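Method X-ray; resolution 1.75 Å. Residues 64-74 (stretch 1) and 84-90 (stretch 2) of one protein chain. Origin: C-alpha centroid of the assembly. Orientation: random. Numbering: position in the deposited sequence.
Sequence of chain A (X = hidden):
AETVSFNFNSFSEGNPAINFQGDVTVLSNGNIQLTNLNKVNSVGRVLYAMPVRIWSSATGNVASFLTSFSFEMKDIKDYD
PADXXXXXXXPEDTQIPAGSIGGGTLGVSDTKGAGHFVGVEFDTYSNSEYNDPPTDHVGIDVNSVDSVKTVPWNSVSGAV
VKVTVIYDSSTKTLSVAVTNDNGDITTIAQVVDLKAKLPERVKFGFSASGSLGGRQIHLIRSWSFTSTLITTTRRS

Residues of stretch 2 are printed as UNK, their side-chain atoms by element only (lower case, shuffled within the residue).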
# COMPACT_ATOMS: atom_id res chain seq x y z
N SER A 64 -9.76 -12.59 -7.38
CA SER A 64 -10.67 -11.98 -6.42
C SER A 64 -10.35 -10.52 -6.47
O SER A 64 -9.23 -10.16 -6.88
CB SER A 64 -10.48 -12.55 -5.01
OG SER A 64 -11.08 -13.83 -4.88
N PHE A 65 -11.27 -9.66 -6.07
CA PHE A 65 -10.96 -8.24 -6.00
C PHE A 65 -11.77 -7.55 -4.91
O PHE A 65 -12.83 -8.04 -4.46
CB PHE A 65 -11.10 -7.52 -7.35
CG PHE A 65 -12.48 -7.45 -7.94
CD1 PHE A 65 -13.42 -6.53 -7.46
CD2 PHE A 65 -12.82 -8.22 -9.05
CE1 PHE A 65 -14.68 -6.41 -8.04
CE2 PHE A 65 -14.10 -8.12 -9.63
CZ PHE A 65 -15.02 -7.23 -9.11
N LEU A 66 -11.22 -6.42 -4.45
CA LEU A 66 -11.79 -5.53 -3.47
C LEU A 66 -11.71 -4.14 -4.08
O LEU A 66 -10.62 -3.70 -4.44
CB LEU A 66 -11.04 -5.59 -2.12
CG LEU A 66 -11.36 -4.45 -1.13
CD1 LEU A 66 -12.86 -4.53 -0.66
CD2 LEU A 66 -10.41 -4.45 0.04
N THR A 67 -12.84 -3.45 -4.18
CA THR A 67 -12.81 -2.10 -4.74
C THR A 67 -13.74 -1.22 -3.96
O THR A 67 -14.77 -1.67 -3.48
CB THR A 67 -13.07 -2.07 -6.28
OG1 THR A 67 -12.87 -0.74 -6.79
CG2 THR A 67 -14.46 -2.57 -6.69
N SER A 68 -13.34 0.04 -3.76
CA SER A 68 -14.16 1.03 -3.11
C SER A 68 -14.17 2.31 -3.95
O SER A 68 -13.17 2.65 -4.59
CB SER A 68 -13.66 1.31 -1.69
OG SER A 68 -13.66 0.13 -0.90
N PHE A 69 -15.31 2.98 -3.99
CA PHE A 69 -15.42 4.24 -4.73
C PHE A 69 -16.48 5.09 -4.10
O PHE A 69 -17.28 4.61 -3.28
CB PHE A 69 -15.70 4.00 -6.26
CG PHE A 69 -16.89 3.11 -6.57
CD1 PHE A 69 -18.17 3.64 -6.67
CD2 PHE A 69 -16.72 1.74 -6.75
CE1 PHE A 69 -19.25 2.83 -7.00
CE2 PHE A 69 -17.81 0.92 -7.03
CZ PHE A 69 -19.07 1.47 -7.18
N SER A 70 -16.45 6.40 -4.42
CA SER A 70 -17.43 7.35 -3.96
C SER A 70 -17.93 8.17 -5.13
O SER A 70 -17.17 8.53 -6.04
CB SER A 70 -16.91 8.24 -2.85
OG SER A 70 -15.79 9.00 -3.26
N PHE A 71 -19.23 8.42 -5.13
CA PHE A 71 -19.85 9.20 -6.19
C PHE A 71 -20.87 10.15 -5.60
O PHE A 71 -21.21 10.06 -4.41
CB PHE A 71 -20.50 8.27 -7.25
CG PHE A 71 -21.70 7.46 -6.80
CD1 PHE A 71 -22.97 8.05 -6.71
CD2 PHE A 71 -21.58 6.10 -6.54
CE1 PHE A 71 -24.07 7.31 -6.28
CE2 PHE A 71 -22.69 5.35 -6.13
CZ PHE A 71 -23.93 5.95 -6.01
N GLU A 72 -21.40 11.02 -6.48
CA GLU A 72 -22.44 11.97 -6.14
C GLU A 72 -23.32 12.21 -7.35
O GLU A 72 -22.82 12.39 -8.46
CB GLU A 72 -21.79 13.27 -5.64
CG GLU A 72 -22.78 14.31 -5.12
CD GLU A 72 -22.21 15.72 -5.01
OE1 GLU A 72 -21.08 15.88 -4.48
OE2 GLU A 72 -22.90 16.67 -5.46
N MET A 73 -24.63 12.16 -7.13
CA MET A 73 -25.59 12.55 -8.16
C MET A 73 -26.34 13.76 -7.64
O MET A 73 -26.75 13.78 -6.47
CB MET A 73 -26.51 11.40 -8.56
CG MET A 73 -25.80 10.40 -9.45
SD MET A 73 -26.85 9.03 -9.97
CE MET A 73 -26.85 8.00 -8.48
N LYS A 74 -26.44 14.80 -8.46
CA LYS A 74 -27.10 16.04 -8.07
C LYS A 74 -28.10 16.50 -9.14
O LYS A 74 -27.78 16.51 -10.33
CB LYS A 74 -26.07 17.13 -7.80
CG LYS A 74 -26.64 18.33 -7.05
CD LYS A 74 -25.58 18.99 -6.20
CE LYS A 74 -25.66 20.50 -6.19
NZ LYS A 74 -26.89 21.07 -5.54
N UNK A 84 -28.51 7.70 -14.01
CA UNK A 84 -27.71 6.99 -13.01
C UNK A 84 -26.33 6.64 -13.48
O UNK A 84 -25.90 7.06 -14.57
N UNK A 85 -25.60 5.88 -12.63
CA UNK A 85 -24.22 5.47 -12.84
C UNK A 85 -24.13 3.95 -12.78
O UNK A 85 -24.81 3.34 -11.95
c UNK A 85 -21.85 5.60 -11.83
c UNK A 85 -23.30 6.12 -11.74
c UNK A 85 -23.33 7.68 -11.79
c UNK A 85 -22.64 8.36 -10.54
N UNK A 86 -23.23 3.35 -13.59
CA UNK A 86 -22.95 1.91 -13.49
C UNK A 86 -21.42 1.71 -13.34
O UNK A 86 -20.63 2.32 -14.07
c UNK A 86 -23.33 -0.48 -14.38
c UNK A 86 -23.07 1.51 -16.07
c UNK A 86 -23.54 1.06 -14.65
c UNK A 86 -23.94 -1.44 -15.43
N UNK A 87 -21.03 0.91 -12.35
CA UNK A 87 -19.66 0.45 -12.17
C UNK A 87 -19.58 -0.82 -12.99
O UNK A 87 -20.35 -1.74 -12.72
c UNK A 87 -19.31 0.22 -10.68
c UNK A 87 -16.98 -2.67 -9.82
c UNK A 87 -18.07 -0.61 -10.50
c UNK A 87 -15.76 -2.16 -10.18
c UNK A 87 -15.66 -0.88 -10.69
c UNK A 87 -16.82 -0.10 -10.86
c UNK A 87 -18.14 -1.90 -9.99
N UNK A 88 -18.74 -0.86 -14.03
CA UNK A 88 -18.80 -2.03 -14.90
C UNK A 88 -17.43 -2.60 -15.24
O UNK A 88 -16.39 -1.98 -15.04
c UNK A 88 -19.60 -1.72 -16.19
c UNK A 88 -18.89 -0.81 -17.18
c UNK A 88 -18.06 1.39 -17.82
c UNK A 88 -17.55 0.88 -19.00
c UNK A 88 -18.77 0.56 -16.93
c UNK A 88 -17.68 -0.48 -19.26
c UNK A 88 -18.34 -1.32 -18.35
N UNK A 89 -17.48 -3.84 -15.74
CA UNK A 89 -16.36 -4.70 -16.15
C UNK A 89 -16.68 -5.14 -17.54
O UNK A 89 -17.79 -5.60 -17.77
c UNK A 89 -16.55 -6.82 -12.83
c UNK A 89 -14.79 -6.53 -15.49
c UNK A 89 -16.16 -5.90 -15.24
c UNK A 89 -16.37 -5.55 -13.76
N UNK A 90 -15.77 -4.95 -18.49
CA UNK A 90 -16.11 -5.28 -19.87
C UNK A 90 -14.87 -5.71 -20.67
O UNK A 90 -13.76 -5.50 -20.18
c UNK A 90 -16.80 -4.08 -20.54

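Position 84 carries no side-chain atoms at all, so it is Gly84. Its phi and psi, 125° and -174°, would jam a CB against the carbonyl oxygen of the preceding residue, and this alone calls for glycine. The bare backbone also lies close to stretch 1: the SD of Met73 comes within 3.8 Å of the CA of Gly84.

At position 85 there are four carbons, forked at the first, with one arm two carbons long. Its CA-to-CB bond points toward stretch 1, and the end of the long arm meets both the ring of Phe71 and the chain of Met73. This is Ile85. Its CD1 lies 3.9 Å from CD1 of Phe71 and 3.9 Å from CG of Met73, so a single methyl group touches two apolar neighbors. A beta-branched aliphatic residue is at home in a strand, and here the longer arm supplies the reach.

Position 86 shows the same four-carbon pattern, forked at the first carbon, but its CA-to-CB bond points away and its side chain makes no contact with stretch 1. The residue is Ile86, buried on the other side of its strand, where an apolar, beta-branched side chain is again suitable.

Position 87 has one carbon followed by a ring of six carbons; its CA-to-CB bond points toward stretch 1, and the side chain touches Thr67 and Phe69. With no oxygen on the ring, it is Phe87. Its CB is 3.7 Å from CZ of Phe69, and its CZ is 3.7 Å from CG2 of Thr67. The two phenylalanine rings form an oblique aromatic pair, with centroids 5.2 Å apart and planes at 34°; CE2 of Phe69 lies over one face of the Phe87 ring. The broad ring thus covers two residues of the facing strand.

Position 88 again has one carbon and a six-carbon ring, making it Phe88, but it is out of reach of stretch 1. It is buried, as befits a large apolar ring.

Position 89 holds four carbons, forked at the first, with a two-carbon arm extending to the ring of Phe65. It is Ile89, whose CD1 lies 4.0 Å from CZ of Phe65. Its CA-to-CB bond points toward stretch 1, and a beta-branched apolar chain, at home in a strand, brings its terminal methyl to that ring.

Position 90 has one carbon, and is therefore Ala90; it makes no contact with stretch 1, but its lone apolar methyl sits comfortably in a buried place.

The strands run nearly antiparallel, with 161° between their N-to-C directions, and their axes approach to 8.6 Å. No hydrogen bond links them. Alternating residues of each strand project into the gap, where apolar packing buries 367 Å², while the hydroxyl of Thr67 is satisfied elsewhere in the structure.

Stretch 2 84-90: GIIFFIA
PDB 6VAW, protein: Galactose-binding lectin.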